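Local coordinates for ABC transporter substrate binding protein (Ribose) (PDB 4WUT), which probably serves as the sugar-binding component of an ABC transporter, here holding beta-D-fucopyranose in the cleft between its two lobes, at residues N133-I145 / G168-S181. Residues are numbered along the deposited sequence; the frame is centred on the assembly and turned at random.
Sequences NKAAGELAAKAMI and GRVGGFTDYIKANS. With CA (calcium ion), chain G; FCB (beta-D-fucopyranose), chain E.
Arg169 presents NE and NH2 together to one oxygen, Asn133 OD1, with NE at 2.9 Å. OD1 lies in the guanidinium plane, but the amide is turned 36° against it, and both nitrogens reach the oxygen from the same face of the carbonyl. NH2 is shared, donating to both Asn133 OD1 and fucose O2, while NH1 bonds to fucose O1 at 2.9 Å and also to Ala218 O. Asn133 thus acts as a second-shell residue that helps fix the rotation of a ligand-binding arginine.

Next to this grip the helices come very close, their axes 6.6 Å apart and crossing at -43°. Having no side chains, Gly137 and Gly172 permit this: Gly137 CA lies 4.2 Å from Phe173 CA, and Gly172 CA 4.3 Å from Lys134 CA. CA-H...O contacts run both ways, as from Gly137 CA to Arg169 O at 3.4 Å. With CG anti to the backbone N (chi1 -178°), Phe173 enters a hole formed by Gly137, Ala140, Ala141 and Met144, meeting Ala140 and Met144 with its ring edge. Tyr176 is the second knob, in a hole lined by Glu138, Ala141, Lys142 and Ile145; Ala141 CB approaches its CD1 to 3.6 Å, while Asn180 ND2 covers the face opposite Glu138 O. Ile145 CD1 meets Ile177 CD1 at 3.9 Å.

Linked through strand 153-158, the helices lie side by side on the sheet of one alpha/beta lobe, as in periplasmic binding proteins, N-terminal ends directed at the sugar cleft.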
loop_
_atom_site.group_PDB
_atom_site.type_symbol
_atom_site.label_atom_id
_atom_site.label_comp_id
_atom_site.label_asym_id
_atom_site.label_seq_id
_atom_site.Cartn_x
_atom_site.Cartn_y
_atom_site.Cartn_z
ATOM N N ASN A 133 7.061 -3.865 -4.677
ATOM C CA ASN A 133 6.830 -2.430 -4.838
ATOM C C ASN A 133 7.764 -1.707 -5.802
ATOM O O ASN A 133 7.353 -0.770 -6.490
ATOM C CB ASN A 133 6.767 -1.727 -3.486
ATOM C CG ASN A 133 5.457 -1.961 -2.819
ATOM O OD1 ASN A 133 4.435 -1.445 -3.266
ATOM N ND2 ASN A 133 5.445 -2.809 -1.807
ATOM N N LYS A 134 9.021 -2.116 -5.856
ATOM C CA LYS A 134 9.923 -1.538 -6.842
ATOM C C LYS A 134 9.387 -1.802 -8.236
ATOM O O LYS A 134 9.302 -0.877 -9.048
ATOM C CB LYS A 134 11.328 -2.097 -6.684
ATOM C CG LYS A 134 12.311 -1.648 -7.770
ATOM C CD LYS A 134 13.667 -2.307 -7.594
ATOM C CE LYS A 134 14.550 -2.079 -8.815
ATOM N NZ LYS A 134 15.577 -3.141 -8.952
ATOM N N ALA A 135 9.006 -3.057 -8.510
ATOM C CA ALA A 135 8.468 -3.410 -9.822
ATOM C C ALA A 135 7.180 -2.651 -10.115
ATOM O O ALA A 135 6.998 -2.180 -11.230
ATOM C CB ALA A 135 8.239 -4.918 -9.941
ATOM N N ALA A 136 6.324 -2.488 -9.107
ATOM C CA ALA A 136 5.059 -1.793 -9.292
ATOM C C ALA A 136 5.282 -0.297 -9.571
ATOM O O ALA A 136 4.590 0.293 -10.399
ATOM C CB ALA A 136 4.166 -1.985 -8.067
ATOM N N GLY A 137 6.228 0.322 -8.870
ATOM C CA GLY A 137 6.578 1.694 -9.157
ATOM C C GLY A 137 7.121 1.853 -10.568
ATOM O O GLY A 137 6.819 2.844 -11.243
ATOM N N GLU A 138 7.911 0.878 -11.016
ATOM C CA GLU A 138 8.425 0.894 -12.374
ATOM C C GLU A 138 7.289 0.792 -13.395
ATOM O O GLU A 138 7.336 1.463 -14.422
ATOM C CB GLU A 138 9.483 -0.202 -12.564
ATOM C CG GLU A 138 10.785 0.127 -11.875
ATOM C CD GLU A 138 11.826 -0.968 -11.972
ATOM O OE1 GLU A 138 11.581 -1.969 -12.680
ATOM O OE2 GLU A 138 12.899 -0.810 -11.346
ATOM N N LEU A 139 6.274 -0.026 -13.128
ATOM C CA LEU A 139 5.146 -0.127 -14.078
ATOM C C LEU A 139 4.436 1.229 -14.167
ATOM O O LEU A 139 4.012 1.666 -15.243
ATOM C CB LEU A 139 4.122 -1.150 -13.599
ATOM C CG LEU A 139 3.892 -2.500 -14.266
ATOM C CD1 LEU A 139 4.899 -2.901 -15.323
ATOM C CD2 LEU A 139 3.847 -3.476 -13.136
ATOM N N ALA A 140 4.246 1.878 -13.029
ATOM C CA ALA A 140 3.586 3.171 -13.023
ATOM C C ALA A 140 4.400 4.207 -13.821
ATOM O O ALA A 140 3.851 5.016 -14.554
ATOM C CB ALA A 140 3.364 3.659 -11.601
ATOM N N ALA A 141 5.719 4.171 -13.675
ATOM C CA ALA A 141 6.609 5.109 -14.376
ATOM C C ALA A 141 6.608 4.870 -15.882
ATOM O O ALA A 141 6.603 5.820 -16.662
ATOM C CB ALA A 141 8.046 4.994 -13.831
ATOM N N LYS A 142 6.598 3.602 -16.277
ATOM C CA LYS A 142 6.517 3.266 -17.682
ATOM C C LYS A 142 5.197 3.748 -18.281
ATOM O O LYS A 142 5.177 4.296 -19.385
ATOM C CB LYS A 142 6.654 1.770 -17.882
ATOM C CG LYS A 142 6.792 1.426 -19.341
ATOM C CD LYS A 142 6.942 -0.048 -19.582
ATOM C CE LYS A 142 7.180 -0.277 -21.054
ATOM N NZ LYS A 142 7.468 -1.703 -21.370
ATOM N N ALA A 143 4.099 3.542 -17.558
ATOM C CA ALA A 143 2.786 4.038 -17.983
ATOM C C ALA A 143 2.799 5.551 -18.143
ATOM O O ALA A 143 2.203 6.102 -19.070
ATOM C CB ALA A 143 1.704 3.638 -16.979
HETATM N N MSE A 144 3.453 6.227 -17.210
HETATM C CA MSE A 144 3.571 7.670 -17.268
HETATM C C MSE A 144 4.301 8.121 -18.525
HETATM O O MSE A 144 3.792 8.939 -19.281
HETATM C CB MSE A 144 4.307 8.180 -16.018
HETATM C CG MSE A 144 4.434 9.674 -15.970
HETATM SE SE MSE A 144 2.728 10.579 -15.624
HETATM C CE MSE A 144 2.627 10.235 -13.714
ATOM N N ILE A 145 5.486 7.560 -18.756
ATOM C CA ILE A 145 6.282 7.938 -19.928
ATOM C C ILE A 145 5.559 7.655 -21.244
ATOM O O ILE A 145 5.611 8.468 -22.169
ATOM C CB ILE A 145 7.675 7.269 -19.857
ATOM C CG1 ILE A 145 8.491 7.973 -18.770
ATOM C CG2 ILE A 145 8.375 7.343 -21.187
ATOM C CD1 ILE A 145 9.738 7.223 -18.372
ATOM N N GLY A 168 10.196 1.359 -1.757
ATOM C CA GLY A 168 10.360 0.665 -3.012
ATOM C C GLY A 168 9.478 1.246 -4.094
ATOM O O GLY A 168 9.896 1.378 -5.230
ATOM N N ARG A 169 8.247 1.591 -3.744
ATOM C CA ARG A 169 7.277 2.023 -4.734
ATOM C C ARG A 169 7.698 3.363 -5.344
ATOM O O ARG A 169 7.796 3.548 -6.566
ATOM C CB ARG A 169 5.917 2.164 -4.058
ATOM C CG ARG A 169 4.800 2.387 -5.024
ATOM C CD ARG A 169 3.475 2.425 -4.312
ATOM N NE ARG A 169 3.214 1.178 -3.617
ATOM C CZ ARG A 169 2.200 0.955 -2.792
ATOM N NH1 ARG A 169 1.286 1.903 -2.546
ATOM N NH2 ARG A 169 2.078 -0.221 -2.222
ATOM N N VAL A 170 7.971 4.319 -4.473
ATOM C CA VAL A 170 8.320 5.639 -4.937
ATOM C C VAL A 170 9.764 5.651 -5.457
ATOM O O VAL A 170 10.076 6.315 -6.428
ATOM C CB VAL A 170 8.055 6.700 -3.845
ATOM C CG1 VAL A 170 8.603 8.067 -4.256
ATOM C CG2 VAL A 170 6.560 6.760 -3.577
ATOM N N GLY A 171 10.662 4.911 -4.830
ATOM C CA GLY A 171 11.996 4.790 -5.385
ATOM C C GLY A 171 12.025 4.099 -6.743
ATOM O O GLY A 171 12.781 4.504 -7.632
ATOM N N GLY A 172 11.249 3.027 -6.902
ATOM C CA GLY A 172 11.171 2.342 -8.179
ATOM C C GLY A 172 10.684 3.296 -9.261
ATOM O O GLY A 172 11.236 3.352 -10.367
ATOM N N PHE A 173 9.632 4.041 -8.945
ATOM C CA PHE A 173 9.076 5.028 -9.863
ATOM C C PHE A 173 10.130 6.066 -10.226
ATOM O O PHE A 173 10.411 6.312 -11.399
ATOM C CB PHE A 173 7.858 5.717 -9.221
ATOM C CG PHE A 173 7.166 6.731 -10.126
ATOM C CD1 PHE A 173 6.149 6.346 -10.990
ATOM C CD2 PHE A 173 7.534 8.071 -10.102
ATOM C CE1 PHE A 173 5.518 7.265 -11.797
ATOM C CE2 PHE A 173 6.917 8.980 -10.942
ATOM C CZ PHE A 173 5.901 8.580 -11.773
ATOM N N THR A 174 10.710 6.683 -9.206
ATOM C CA THR A 174 11.623 7.776 -9.399
ATOM C C THR A 174 12.863 7.349 -10.180
ATOM O O THR A 174 13.303 8.051 -11.073
ATOM C CB THR A 174 12.006 8.388 -8.025
ATOM O OG1 THR A 174 10.812 8.852 -7.374
ATOM C CG2 THR A 174 12.967 9.530 -8.202
ATOM N N ASP A 175 13.420 6.199 -9.833
ATOM C CA ASP A 175 14.632 5.732 -10.494
ATOM C C ASP A 175 14.359 5.432 -11.959
ATOM O O ASP A 175 15.213 5.678 -12.832
ATOM C CB ASP A 175 15.177 4.477 -9.805
ATOM C CG ASP A 175 15.729 4.756 -8.412
ATOM O OD1 ASP A 175 15.855 5.935 -8.031
ATOM O OD2 ASP A 175 16.039 3.778 -7.702
ATOM N N TYR A 176 13.175 4.891 -12.235
ATOM C CA TYR A 176 12.814 4.555 -13.628
ATOM C C TYR A 176 12.643 5.817 -14.451
ATOM O O TYR A 176 13.113 5.898 -15.573
ATOM C CB TYR A 176 11.543 3.686 -13.707
ATOM C CG TYR A 176 11.275 3.143 -15.107
ATOM C CD1 TYR A 176 10.628 3.916 -16.051
ATOM C CD2 TYR A 176 11.673 1.867 -15.458
ATOM C CE1 TYR A 176 10.413 3.438 -17.336
ATOM C CE2 TYR A 176 11.475 1.383 -16.719
ATOM C CZ TYR A 176 10.828 2.163 -17.644
ATOM O OH TYR A 176 10.612 1.654 -18.896
ATOM N N ILE A 177 11.954 6.807 -13.893
ATOM C CA ILE A 177 11.817 8.097 -14.568
ATOM C C ILE A 177 13.186 8.700 -14.906
ATOM O O ILE A 177 13.410 9.150 -16.019
ATOM C CB ILE A 177 10.999 9.096 -13.716
ATOM C CG1 ILE A 177 9.529 8.636 -13.592
ATOM C CG2 ILE A 177 11.116 10.508 -14.289
ATOM C CD1 ILE A 177 8.717 8.680 -14.863
ATOM N N LYS A 178 14.097 8.707 -13.937
ATOM C CA LYS A 178 15.449 9.188 -14.162
ATOM C C LYS A 178 16.189 8.393 -15.253
ATOM O O LYS A 178 16.817 8.985 -16.098
ATOM C CB LYS A 178 16.263 9.211 -12.866
ATOM C CG LYS A 178 17.677 9.682 -13.105
ATOM C CD LYS A 178 18.371 10.168 -11.828
ATOM C CE LYS A 178 19.675 10.883 -12.166
ATOM N NZ LYS A 178 20.288 11.558 -10.977
ATOM N N ALA A 179 16.099 7.070 -15.245
ATOM C CA ALA A 179 16.892 6.281 -16.182
ATOM C C ALA A 179 16.322 6.298 -17.597
ATOM O O ALA A 179 17.058 6.065 -18.556
ATOM C CB ALA A 179 17.009 4.852 -15.694
ATOM N N ASN A 180 15.028 6.578 -17.726
ATOM C CA ASN A 180 14.336 6.377 -18.991
ATOM C C ASN A 180 13.720 7.615 -19.596
ATOM O O ASN A 180 12.963 7.530 -20.549
ATOM C CB ASN A 180 13.300 5.261 -18.861
ATOM C CG ASN A 180 13.946 3.947 -18.555
ATOM O OD1 ASN A 180 14.538 3.325 -19.443
ATOM N ND2 ASN A 180 13.912 3.535 -17.301
ATOM N N SER A 181 14.109 8.773 -19.079
ATOM C CA SER A 181 13.587 10.032 -19.576
ATOM C C SER A 181 14.436 11.182 -19.054
ATOM O O SER A 181 15.395 10.971 -18.285
ATOM C CB SER A 181 12.134 10.234 -19.143
ATOM O OG SER A 181 12.070 10.638 -17.786
HETATM CA CA CA G . 17.745 10.638 -17.458
HETATM C C1 FCB E . -1.558 0.976 0.009
HETATM C C2 FCB E . -0.214 0.759 0.690
HETATM C C3 FCB E . -0.357 0.591 2.102
HETATM C C4 FCB E . -1.172 1.761 2.715
HETATM C C5 FCB E . -2.477 1.838 1.874
HETATM C C6 FCB E . -3.426 2.972 2.358
HETATM O O1 FCB E . -1.272 1.423 -1.231
HETATM O O2 FCB E . 0.337 -0.461 0.119
HETATM O O3 FCB E . 0.985 0.552 2.653
HETATM O O4 FCB E . -0.419 2.999 2.695
HETATM O O5 FCB E . -2.185 2.117 0.576
HETATM O O HOH W 1 13.528 1.617 -10.879
HETATM O O HOH W 2 10.014 -1.010 -19.141
HETATM O O HOH W 3 19.711 9.287 -17.016
HETATM O O HOH W 4 19.560 11.820 -16.602
HETATM O O HOH W 5 16.868 12.287 -15.992
#